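Local coordinates for Serine/threonine protein phosphatase Stp1 (Streptococcus agalactiae, PDB 2PK0), which removes phosphate from phosphoserine and phosphothreonine of proteins as a metal-dependent phosphatase of the PP2C family, at residues I38-M43 and M102-E107. Sequence-based numbering, arbitrary orientation.
Sequences ILADGM and MGTTIE. With MG (magnesium ion), chain E; MG (magnesium ion), chain F.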
ATOM      1  N   ILE A  38      -1.435   7.505  -0.651  1.00 28.34           N
ATOM      2  CA  ILE A  38      -2.433   6.469  -0.558  1.00 25.81           C
ATOM      3  C   ILE A  38      -2.361   5.526  -1.749  1.00 25.45           C
ATOM      4  O   ILE A  38      -2.523   5.945  -2.882  1.00 24.99           O
ATOM      5  CB  ILE A  38      -3.846   7.054  -0.472  1.00 27.56           C
ATOM      6  CG1 ILE A  38      -3.876   8.264   0.446  1.00 27.84           C
ATOM      7  CG2 ILE A  38      -4.817   6.011   0.066  1.00 24.96           C
ATOM      8  CD1 ILE A  38      -5.275   8.781   0.667  1.00 32.34           C
ATOM      9  N   LEU A  39      -2.130   4.245  -1.468  1.00 26.92           N
ATOM     10  CA  LEU A  39      -2.101   3.187  -2.479  1.00 27.29           C
ATOM     11  C   LEU A  39      -3.263   2.223  -2.221  1.00 28.19           C
ATOM     12  O   LEU A  39      -3.480   1.808  -1.070  1.00 30.40           O
ATOM     13  CB  LEU A  39      -0.763   2.431  -2.401  1.00 27.37           C
ATOM     14  CG  LEU A  39      -0.365   1.391  -3.462  1.00 30.48           C
ATOM     15  CD1 LEU A  39       1.123   1.297  -3.568  1.00 30.96           C
ATOM     16  CD2 LEU A  39      -0.917  -0.019  -3.188  1.00 34.49           C
ATOM     17  N   ALA A  40      -3.986   1.827  -3.273  1.00 25.00           N
ATOM     18  CA  ALA A  40      -5.127   0.931  -3.079  1.00 23.14           C
ATOM     19  C   ALA A  40      -5.227  -0.113  -4.152  1.00 24.88           C
ATOM     20  O   ALA A  40      -5.154   0.204  -5.328  1.00 27.85           O
ATOM     21  CB  ALA A  40      -6.407   1.712  -3.005  1.00 20.67           C
ATOM     22  N   ASP A  41      -5.403  -1.365  -3.753  1.00 25.24           N
ATOM     23  CA  ASP A  41      -5.580  -2.431  -4.720  1.00 28.45           C
ATOM     24  C   ASP A  41      -7.042  -2.910  -4.701  1.00 32.08           C
ATOM     25  O   ASP A  41      -7.458  -3.622  -3.793  1.00 32.62           O
ATOM     26  CB  ASP A  41      -4.591  -3.563  -4.418  1.00 27.82           C
ATOM     27  CG  ASP A  41      -4.732  -4.773  -5.340  1.00 28.30           C
ATOM     28  OD1 ASP A  41      -5.709  -4.931  -6.121  1.00 27.19           O
ATOM     29  OD2 ASP A  41      -3.825  -5.620  -5.285  1.00 27.55           O
ATOM     30  N   GLY A  42      -7.801  -2.539  -5.726  1.00 33.00           N
ATOM     31  CA  GLY A  42      -9.193  -2.956  -5.821  1.00 37.22           C
ATOM     32  C   GLY A  42      -9.433  -4.357  -6.368  1.00 40.05           C
ATOM     33  O   GLY A  42      -8.598  -4.906  -7.094  1.00 39.44           O
ATOM     34  N   MET A  43     -10.570  -4.942  -6.001  1.00 42.27           N
ATOM     35  CA  MET A  43     -11.015  -6.214  -6.552  1.00 45.61           C
ATOM     36  C   MET A  43     -12.506  -6.154  -6.919  1.00 47.05           C
ATOM     37  O   MET A  43     -13.265  -5.335  -6.395  1.00 45.07           O
ATOM     38  CB  MET A  43     -10.754  -7.337  -5.553  1.00 46.01           C
ATOM     39  CG  MET A  43     -11.489  -7.164  -4.230  1.00 47.82           C
ATOM     40  SD  MET A  43     -11.171  -8.472  -3.028  1.00 49.10           S
ATOM     41  CE  MET A  43     -12.645  -8.387  -2.004  1.00 48.46           C
ATOM     42  N   MET A 102     -17.102  -6.171  -4.488  1.00 47.37           N
ATOM     43  CA  MET A 102     -16.375  -4.909  -4.528  1.00 43.57           C
ATOM     44  C   MET A 102     -15.581  -4.680  -3.256  1.00 43.65           C
ATOM     45  O   MET A 102     -16.099  -4.865  -2.143  1.00 43.67           O
ATOM     46  CB  MET A 102     -17.341  -3.747  -4.704  1.00 43.64           C
ATOM     47  CG  MET A 102     -16.671  -2.407  -4.679  1.00 41.71           C
ATOM     48  SD  MET A 102     -17.549  -1.246  -5.698  1.00 42.66           S
ATOM     49  CE  MET A 102     -18.449  -0.402  -4.466  1.00 43.73           C
ATOM     50  N   GLY A 103     -14.322  -4.281  -3.422  1.00 40.15           N
ATOM     51  CA  GLY A 103     -13.487  -3.986  -2.284  1.00 38.87           C
ATOM     52  C   GLY A 103     -12.087  -3.576  -2.674  1.00 38.66           C
ATOM     53  O   GLY A 103     -11.675  -3.771  -3.821  1.00 39.15           O
ATOM     54  N   THR A 104     -11.346  -3.019  -1.720  1.00 33.10           N
ATOM     55  CA  THR A 104      -9.973  -2.649  -1.984  1.00 30.44           C
ATOM     56  C   THR A 104      -9.033  -2.866  -0.796  1.00 28.32           C
ATOM     57  O   THR A 104      -9.458  -2.826   0.345  1.00 28.89           O
ATOM     58  CB  THR A 104      -9.861  -1.192  -2.478  1.00 31.35           C
ATOM     59  OG1 THR A 104      -8.480  -0.886  -2.692  1.00 33.28           O
ATOM     60  CG2 THR A 104     -10.436  -0.223  -1.469  1.00 29.00           C
ATOM     61  N   THR A 105      -7.752  -3.108  -1.065  1.00 26.17           N
ATOM     62  CA  THR A 105      -6.751  -2.991  -0.008  1.00 25.76           C
ATOM     63  C   THR A 105      -6.477  -1.505   0.237  1.00 25.82           C
ATOM     64  O   THR A 105      -6.844  -0.662  -0.581  1.00 26.99           O
ATOM     65  CB  THR A 105      -5.396  -3.636  -0.378  1.00 25.07           C
ATOM     66  OG1 THR A 105      -4.728  -2.831  -1.357  1.00 22.57           O
ATOM     67  CG2 THR A 105      -5.565  -5.037  -0.889  1.00 25.11           C
ATOM     68  N   ILE A 106      -5.818  -1.176   1.340  1.00 24.91           N
ATOM     69  CA  ILE A 106      -5.269   0.176   1.484  1.00 27.92           C
ATOM     70  C   ILE A 106      -3.899   0.232   2.170  1.00 28.56           C
ATOM     71  O   ILE A 106      -3.601  -0.562   3.064  1.00 28.11           O
ATOM     72  CB  ILE A 106      -6.244   1.164   2.183  1.00 28.02           C
ATOM     73  CG1 ILE A 106      -5.987   2.592   1.686  1.00 29.02           C
ATOM     74  CG2 ILE A 106      -6.151   1.080   3.718  1.00 25.37           C
ATOM     75  CD1 ILE A 106      -6.609   3.667   2.556  1.00 28.77           C
ATOM     76  N   GLU A 107      -3.061   1.142   1.681  1.00 28.73           N
ATOM     77  CA  GLU A 107      -1.904   1.637   2.416  1.00 30.92           C
ATOM     78  C   GLU A 107      -1.980   3.158   2.438  1.00 30.34           C
ATOM     79  O   GLU A 107      -1.996   3.806   1.379  1.00 28.11           O
ATOM     80  CB  GLU A 107      -0.573   1.216   1.769  1.00 32.81           C
ATOM     81  CG  GLU A 107      -0.364  -0.271   1.554  1.00 35.26           C
ATOM     82  CD  GLU A 107      -0.536  -1.103   2.816  1.00 38.84           C
ATOM     83  OE1 GLU A 107      -0.171  -0.646   3.913  1.00 39.55           O
ATOM     84  OE2 GLU A 107      -1.061  -2.227   2.723  1.00 43.05           O
TER
HETATM   85 MG    MG E 501      -6.789  -5.725  -7.534  1.00 27.05          MG
HETATM   86 MG    MG F 502      -3.095  -7.166  -6.782  1.00 28.75          MG
HETATM   87  O   HOH W   1      -7.146  -7.679  -6.438  1.00 23.93           O
HETATM   88  O   HOH W   2      -7.587  -6.734  -8.838  1.00 17.37           O
HETATM   89  O   HOH W   3      -4.992  -6.938  -7.853  1.00 11.26           O
HETATM   90  O   HOH W   4      -5.673  -4.501  -8.759  1.00 29.85           O
HETATM   91  O   HOH W   5      -4.290  -8.744  -5.923  1.00 23.76           O
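Strand 35-43, which carries Asp-41 and Gly-42 of the two-magnesium centre of this PP2C fold, runs antiparallel to strand 103-112, and Asp-41 faces Thr-105 beside the metals. Leu-39 and Glu-107 form a regular hydrogen-bonded pair, Leu-39 N reaching Glu-107 O and Glu-107 N reaching Leu-39 O, both at 2.9 Å. Farther along, Met-43 N donates to Gly-103 O at 2.7 Å, with a weak return bond from Gly-103 N. Between them the pattern is irregular: Thr-105 N still reaches Asp-41 O (2.8 Å), from above the carbonyl plane, but Asp-41 N bonds to the side-chain OG1 of Thr-105 (2.9 Å, 145° at the hydrogen). This hydroxyl, set between its own backbone N and carbonyl carbon (chi1 72°), also bonds to Ser-124. Thr-105 O, left without that backbone donor, accepts Thr-104 OG1 on a lone pair at 2.7 Å, while Ala-40 CB packs against Thr-104 OG1. On the face lined by Ile-38 and Ile-106, CG2 of the former meets CD1 of the latter beneath helix 48-64. Asp-41 divides its carboxylate between the metals, OD1 on one magnesium at 1.9 Å and OD2 on the other, where Asp-197 and Asp-236 also bind; Gly-42 O joins OD1 on the first. Thr-105, itself no metal ligand, holds the Asp-41 backbone at both N and O, consistent with a second-shell role in presenting OD1 and OD2 to the two ions.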